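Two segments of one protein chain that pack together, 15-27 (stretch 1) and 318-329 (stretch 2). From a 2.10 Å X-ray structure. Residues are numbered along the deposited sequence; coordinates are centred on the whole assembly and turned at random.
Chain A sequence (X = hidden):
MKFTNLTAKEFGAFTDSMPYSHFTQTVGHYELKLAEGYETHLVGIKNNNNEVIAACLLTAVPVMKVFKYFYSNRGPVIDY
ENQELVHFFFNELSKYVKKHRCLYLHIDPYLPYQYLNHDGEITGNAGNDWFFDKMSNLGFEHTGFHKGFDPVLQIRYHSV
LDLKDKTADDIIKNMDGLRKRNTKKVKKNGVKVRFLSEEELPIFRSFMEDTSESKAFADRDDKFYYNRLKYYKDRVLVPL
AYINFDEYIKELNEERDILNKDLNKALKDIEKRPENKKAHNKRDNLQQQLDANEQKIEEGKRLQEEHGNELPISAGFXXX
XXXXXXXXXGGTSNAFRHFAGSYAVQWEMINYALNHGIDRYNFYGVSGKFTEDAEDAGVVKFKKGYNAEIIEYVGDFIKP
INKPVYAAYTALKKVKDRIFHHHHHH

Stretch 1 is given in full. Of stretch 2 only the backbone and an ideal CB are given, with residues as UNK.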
# COMPACT_ATOMS: atom_id res chain seq x y z
N THR A 15 -13.04 -7.36 12.92
CA THR A 15 -12.44 -6.96 11.65
C THR A 15 -11.02 -7.52 11.43
O THR A 15 -10.66 -7.82 10.30
CB THR A 15 -12.45 -5.43 11.50
OG1 THR A 15 -11.73 -4.84 12.59
CG2 THR A 15 -13.90 -4.93 11.50
N ASP A 16 -10.24 -7.68 12.50
CA ASP A 16 -8.89 -8.24 12.38
C ASP A 16 -8.92 -9.70 11.92
O ASP A 16 -7.95 -10.20 11.38
CB ASP A 16 -8.15 -8.21 13.73
CG ASP A 16 -7.44 -6.89 14.00
OD1 ASP A 16 -6.82 -6.79 15.07
OD2 ASP A 16 -7.49 -5.97 13.15
N SER A 17 -10.04 -10.38 12.15
CA SER A 17 -10.14 -11.78 11.78
C SER A 17 -10.77 -12.04 10.42
O SER A 17 -10.87 -13.18 10.00
CB SER A 17 -10.95 -12.54 12.84
OG SER A 17 -12.33 -12.19 12.77
N MET A 18 -11.18 -10.99 9.72
CA MET A 18 -11.87 -11.17 8.45
C MET A 18 -11.11 -10.73 7.21
O MET A 18 -10.32 -9.79 7.25
CB MET A 18 -13.22 -10.41 8.49
CG MET A 18 -14.29 -11.00 9.46
SD MET A 18 -14.97 -12.56 8.85
CE MET A 18 -16.18 -12.01 7.74
N PRO A 19 -11.34 -11.42 6.08
CA PRO A 19 -10.68 -11.05 4.83
C PRO A 19 -11.38 -9.80 4.32
O PRO A 19 -12.55 -9.56 4.65
CB PRO A 19 -10.93 -12.25 3.92
CG PRO A 19 -12.25 -12.78 4.43
CD PRO A 19 -12.06 -12.69 5.94
N TYR A 20 -10.69 -9.00 3.52
CA TYR A 20 -11.26 -7.77 2.99
C TYR A 20 -11.82 -6.83 4.06
O TYR A 20 -12.94 -6.33 3.96
CB TYR A 20 -12.33 -8.10 1.93
CG TYR A 20 -11.70 -8.48 0.59
CD1 TYR A 20 -11.08 -7.51 -0.21
CD2 TYR A 20 -11.65 -9.81 0.17
CE1 TYR A 20 -10.41 -7.86 -1.39
CE2 TYR A 20 -10.98 -10.17 -1.01
CZ TYR A 20 -10.37 -9.19 -1.78
OH TYR A 20 -9.69 -9.54 -2.92
N SER A 21 -11.04 -6.63 5.11
CA SER A 21 -11.40 -5.68 6.15
C SER A 21 -10.38 -4.59 5.87
O SER A 21 -9.19 -4.78 6.10
CB SER A 21 -11.21 -6.29 7.54
OG SER A 21 -9.97 -6.98 7.62
N HIS A 22 -10.84 -3.47 5.34
CA HIS A 22 -9.96 -2.34 4.97
C HIS A 22 -9.31 -1.69 6.19
O HIS A 22 -9.83 -1.81 7.30
CB HIS A 22 -10.80 -1.30 4.21
CG HIS A 22 -9.99 -0.36 3.37
ND1 HIS A 22 -10.07 1.00 3.51
CD2 HIS A 22 -9.16 -0.59 2.32
CE1 HIS A 22 -9.32 1.58 2.57
NE2 HIS A 22 -8.77 0.63 1.84
N PHE A 23 -8.19 -0.99 5.98
CA PHE A 23 -7.49 -0.36 7.09
C PHE A 23 -8.34 0.74 7.73
O PHE A 23 -8.03 1.19 8.83
CB PHE A 23 -6.11 0.20 6.67
CG PHE A 23 -6.17 1.25 5.59
CD1 PHE A 23 -5.96 0.91 4.25
CD2 PHE A 23 -6.41 2.58 5.90
CE1 PHE A 23 -5.99 1.87 3.24
CE2 PHE A 23 -6.45 3.56 4.90
CZ PHE A 23 -6.24 3.20 3.57
N THR A 24 -9.40 1.16 7.04
CA THR A 24 -10.32 2.18 7.59
C THR A 24 -11.36 1.52 8.52
O THR A 24 -12.10 2.22 9.22
CB THR A 24 -11.07 2.93 6.47
OG1 THR A 24 -11.54 1.99 5.50
CG2 THR A 24 -10.16 3.96 5.79
N GLN A 25 -11.44 0.19 8.51
CA GLN A 25 -12.38 -0.53 9.37
C GLN A 25 -11.59 -1.04 10.58
O GLN A 25 -11.55 -2.24 10.86
CB GLN A 25 -13.02 -1.71 8.61
CG GLN A 25 -14.00 -1.27 7.51
CD GLN A 25 -15.19 -0.46 8.06
OE1 GLN A 25 -15.59 0.57 7.49
NE2 GLN A 25 -15.77 -0.94 9.15
N THR A 26 -10.96 -0.11 11.29
CA THR A 26 -10.13 -0.43 12.45
C THR A 26 -10.39 0.51 13.63
O THR A 26 -10.97 1.59 13.47
CB THR A 26 -8.63 -0.30 12.11
OG1 THR A 26 -8.36 1.05 11.72
CG2 THR A 26 -8.24 -1.24 10.97
N VAL A 27 -9.91 0.11 14.80
CA VAL A 27 -10.07 0.93 15.99
C VAL A 27 -9.27 2.22 15.83
O VAL A 27 -9.73 3.30 16.22
CB VAL A 27 -9.60 0.15 17.23
CG1 VAL A 27 -9.57 1.07 18.45
CG2 VAL A 27 -10.54 -1.01 17.47
N UNK A 318 3.06 3.20 4.71
CA UNK A 318 2.38 1.91 4.68
C UNK A 318 1.42 1.62 5.82
O UNK A 318 1.71 1.91 6.98
CB UNK A 318 3.44 0.80 4.65
N UNK A 319 0.27 1.03 5.48
CA UNK A 319 -0.70 0.61 6.49
C UNK A 319 -0.53 -0.90 6.66
O UNK A 319 -0.40 -1.64 5.67
CB UNK A 319 -2.13 0.98 6.09
N UNK A 320 -0.52 -1.36 7.91
CA UNK A 320 -0.31 -2.76 8.19
C UNK A 320 -1.41 -3.36 9.04
O UNK A 320 -1.63 -2.94 10.17
CB UNK A 320 1.04 -2.95 8.88
N UNK A 321 -2.11 -4.33 8.48
CA UNK A 321 -3.17 -5.00 9.20
C UNK A 321 -3.09 -6.48 8.87
O UNK A 321 -2.40 -6.88 7.93
CB UNK A 321 -4.54 -4.42 8.85
N UNK A 322 -3.77 -7.32 9.66
CA UNK A 322 -3.72 -8.76 9.41
C UNK A 322 -4.06 -9.19 7.98
O UNK A 322 -3.48 -10.14 7.46
CB UNK A 322 -4.68 -9.46 10.37
N UNK A 323 -5.00 -8.50 7.34
CA UNK A 323 -5.40 -8.88 5.99
C UNK A 323 -4.39 -8.52 4.90
O UNK A 323 -4.25 -9.24 3.92
CB UNK A 323 -6.74 -8.22 5.66
N UNK A 324 -3.69 -7.41 5.07
CA UNK A 324 -2.75 -6.99 4.03
C UNK A 324 -1.86 -5.84 4.45
O UNK A 324 -2.13 -5.13 5.43
CB UNK A 324 -3.52 -6.59 2.77
N UNK A 325 -0.79 -5.66 3.69
CA UNK A 325 0.12 -4.55 3.87
C UNK A 325 -0.27 -3.66 2.68
O UNK A 325 -0.42 -4.16 1.55
CB UNK A 325 1.59 -4.96 3.89
N UNK A 326 -0.46 -2.37 2.92
CA UNK A 326 -0.84 -1.46 1.86
C UNK A 326 0.19 -0.38 1.61
O UNK A 326 0.60 0.32 2.54
CB UNK A 326 -2.19 -0.82 2.19
N UNK A 327 0.63 -0.27 0.36
CA UNK A 327 1.56 0.79 -0.04
C UNK A 327 0.62 1.95 -0.39
O UNK A 327 0.11 2.05 -1.51
CB UNK A 327 2.47 0.39 -1.20
N UNK A 328 0.38 2.83 0.58
CA UNK A 328 -0.54 3.94 0.39
C UNK A 328 -0.02 5.11 -0.43
O UNK A 328 -0.70 5.59 -1.34
CB UNK A 328 -0.97 4.46 1.76
N UNK A 329 1.18 5.56 -0.12
CA UNK A 329 1.77 6.69 -0.81
C UNK A 329 3.28 6.60 -0.71
O UNK A 329 3.82 6.01 0.23
CB UNK A 329 1.26 8.01 -0.23

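Two extended arms joined by a short turn make up stretch 2. Within the strands alternate residues (319; 326 and 328) point their CA-to-CB bonds toward stretch 1, and so do 321 to 324 between them.

Position 318 has extended angles, and its CB finds nothing of stretch 1 nearby. Many residues would do, beta-branched or aromatic ones readily; it is Phe318.

At 319 the CB points toward stretch 1 and lies 4.1 Å from CG of Phe23. An apolar side chain is called for, whether branched aliphatic or aromatic. The residue is Phe319, whose CE1 comes to 3.4 Å from CE2 of Phe23, over one face of that ring; the planes meet obliquely at 36°.

The CB at 321 points toward a mixed surface: the ideal CB is 5.3 Å from Phe23 CA, 5.3 Å from Thr26 CG2 and 5.4 Å from Ser21 O. A medium-sized side chain, polar or apolar, could fill the gap. Asn321 does so by packing rather than hydrogen bonding across: its ND2 is 3.3 Å from CB of Phe23, and its OD1 3.6 Å from CG2 of Thr26.

At 322, phi of -52° is compatible with proline, and the CB sits 3.5 Å from Asp16 O. Alanine, serine or proline would fit. Pro322 is found, its CD 3.8 Å from OD2 of Asp16.

The CB at 323 points toward stretch 1, 4.0 Å from Ser21 OG and 4.2 Å from Met18 O. Beyond lie the backbone of Pro19 and Tyr20 and the Tyr20 ring, a surface suited to a long apolar or flat side chain. Phe323, with chi1 in t, covers it: Tyr20 N approaches one face of its ring, 3.2 Å from CZ, while the ring's edge meets the face of Tyr20. A water accepts from its backbone N and donates to Ser21 OG, linking the stretches.

Position 324 points toward stretch 1, but its ideal CB has nothing within 5.5 Å, so a long side chain, charged or not, has space to extend. Glu324 does, and its carboxylate is hydrogen-bonded elsewhere in the structure.

At 326 the CB is 4.6 Å from Phe23 CD1, inviting a small or medium apolar group. Val326 places CG2 4.2 Å from that CD1.

The CB at 328 points toward stretch 1 from a distance that a large side chain could span; Tyr328 brings CD1 to 4.2 Å from CZ of Phe23.

At 320, which points away, and at 325, 327 and 329, out of reach, stretch 1 sets no demand. Many residues would do, beta-branched or aromatic ones suiting the extended backbone; they are Ile320, Val325, Tyr327 and Ala329.

Stretch 2 (318-329) FFINPFEVVYYA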
# COMPACT_ATOMS: atom_id res chain seq x y z
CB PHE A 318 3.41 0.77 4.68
CG PHE A 318 4.18 0.63 3.40
CD1 PHE A 318 5.21 1.50 3.08
CD2 PHE A 318 3.88 -0.42 2.51
CE1 PHE A 318 5.94 1.35 1.90
CE2 PHE A 318 4.60 -0.58 1.34
CZ PHE A 318 5.64 0.31 1.02
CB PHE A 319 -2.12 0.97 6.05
CG PHE A 319 -2.34 2.46 5.96
CD1 PHE A 319 -3.00 3.01 4.87
CD2 PHE A 319 -1.85 3.31 6.95
CE1 PHE A 319 -3.16 4.40 4.76
CE2 PHE A 319 -2.01 4.70 6.85
CZ PHE A 319 -2.66 5.24 5.76
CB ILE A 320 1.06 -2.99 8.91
CG1 ILE A 320 2.21 -2.45 8.05
CG2 ILE A 320 1.27 -4.46 9.22
CD1 ILE A 320 2.40 -0.96 8.15
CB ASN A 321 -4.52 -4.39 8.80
CG ASN A 321 -4.64 -2.94 9.25
OD1 ASN A 321 -4.96 -2.67 10.41
ND2 ASN A 321 -4.36 -2.01 8.34
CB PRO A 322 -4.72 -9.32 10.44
CG PRO A 322 -4.57 -8.34 11.59
CD PRO A 322 -4.58 -7.01 10.86
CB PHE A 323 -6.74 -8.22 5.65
CG PHE A 323 -7.20 -8.49 4.23
CD1 PHE A 323 -7.36 -9.79 3.77
CD2 PHE A 323 -7.52 -7.43 3.38
CE1 PHE A 323 -7.83 -10.04 2.48
CE2 PHE A 323 -8.00 -7.67 2.09
CZ PHE A 323 -8.15 -8.97 1.64
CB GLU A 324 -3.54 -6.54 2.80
CG GLU A 324 -4.48 -5.36 3.15
CD GLU A 324 -5.30 -4.82 1.97
OE1 GLU A 324 -6.25 -4.05 2.23
OE2 GLU A 324 -5.00 -5.15 0.80
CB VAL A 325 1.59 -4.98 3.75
CG1 VAL A 325 2.49 -3.75 3.57
CG2 VAL A 325 2.01 -5.74 5.01
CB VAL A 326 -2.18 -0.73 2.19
CG1 VAL A 326 -2.49 0.31 1.10
CG2 VAL A 326 -3.33 -1.73 2.28
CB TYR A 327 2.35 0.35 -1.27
CG TYR A 327 3.14 1.46 -1.93
CD1 TYR A 327 3.94 2.32 -1.17
CD2 TYR A 327 3.12 1.64 -3.31
CE1 TYR A 327 4.70 3.31 -1.77
CE2 TYR A 327 3.88 2.63 -3.92
CZ TYR A 327 4.67 3.47 -3.15
OH TYR A 327 5.41 4.46 -3.75
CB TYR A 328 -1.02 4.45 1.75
CG TYR A 328 -2.10 5.50 1.63
CD1 TYR A 328 -3.38 5.17 1.19
CD2 TYR A 328 -1.81 6.84 1.88
CE1 TYR A 328 -4.36 6.15 1.00
CE2 TYR A 328 -2.78 7.84 1.70
CZ TYR A 328 -4.05 7.48 1.26
OH TYR A 328 -5.00 8.46 1.06
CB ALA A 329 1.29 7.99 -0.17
O HOH W 1 -7.04 -6.80 8.44
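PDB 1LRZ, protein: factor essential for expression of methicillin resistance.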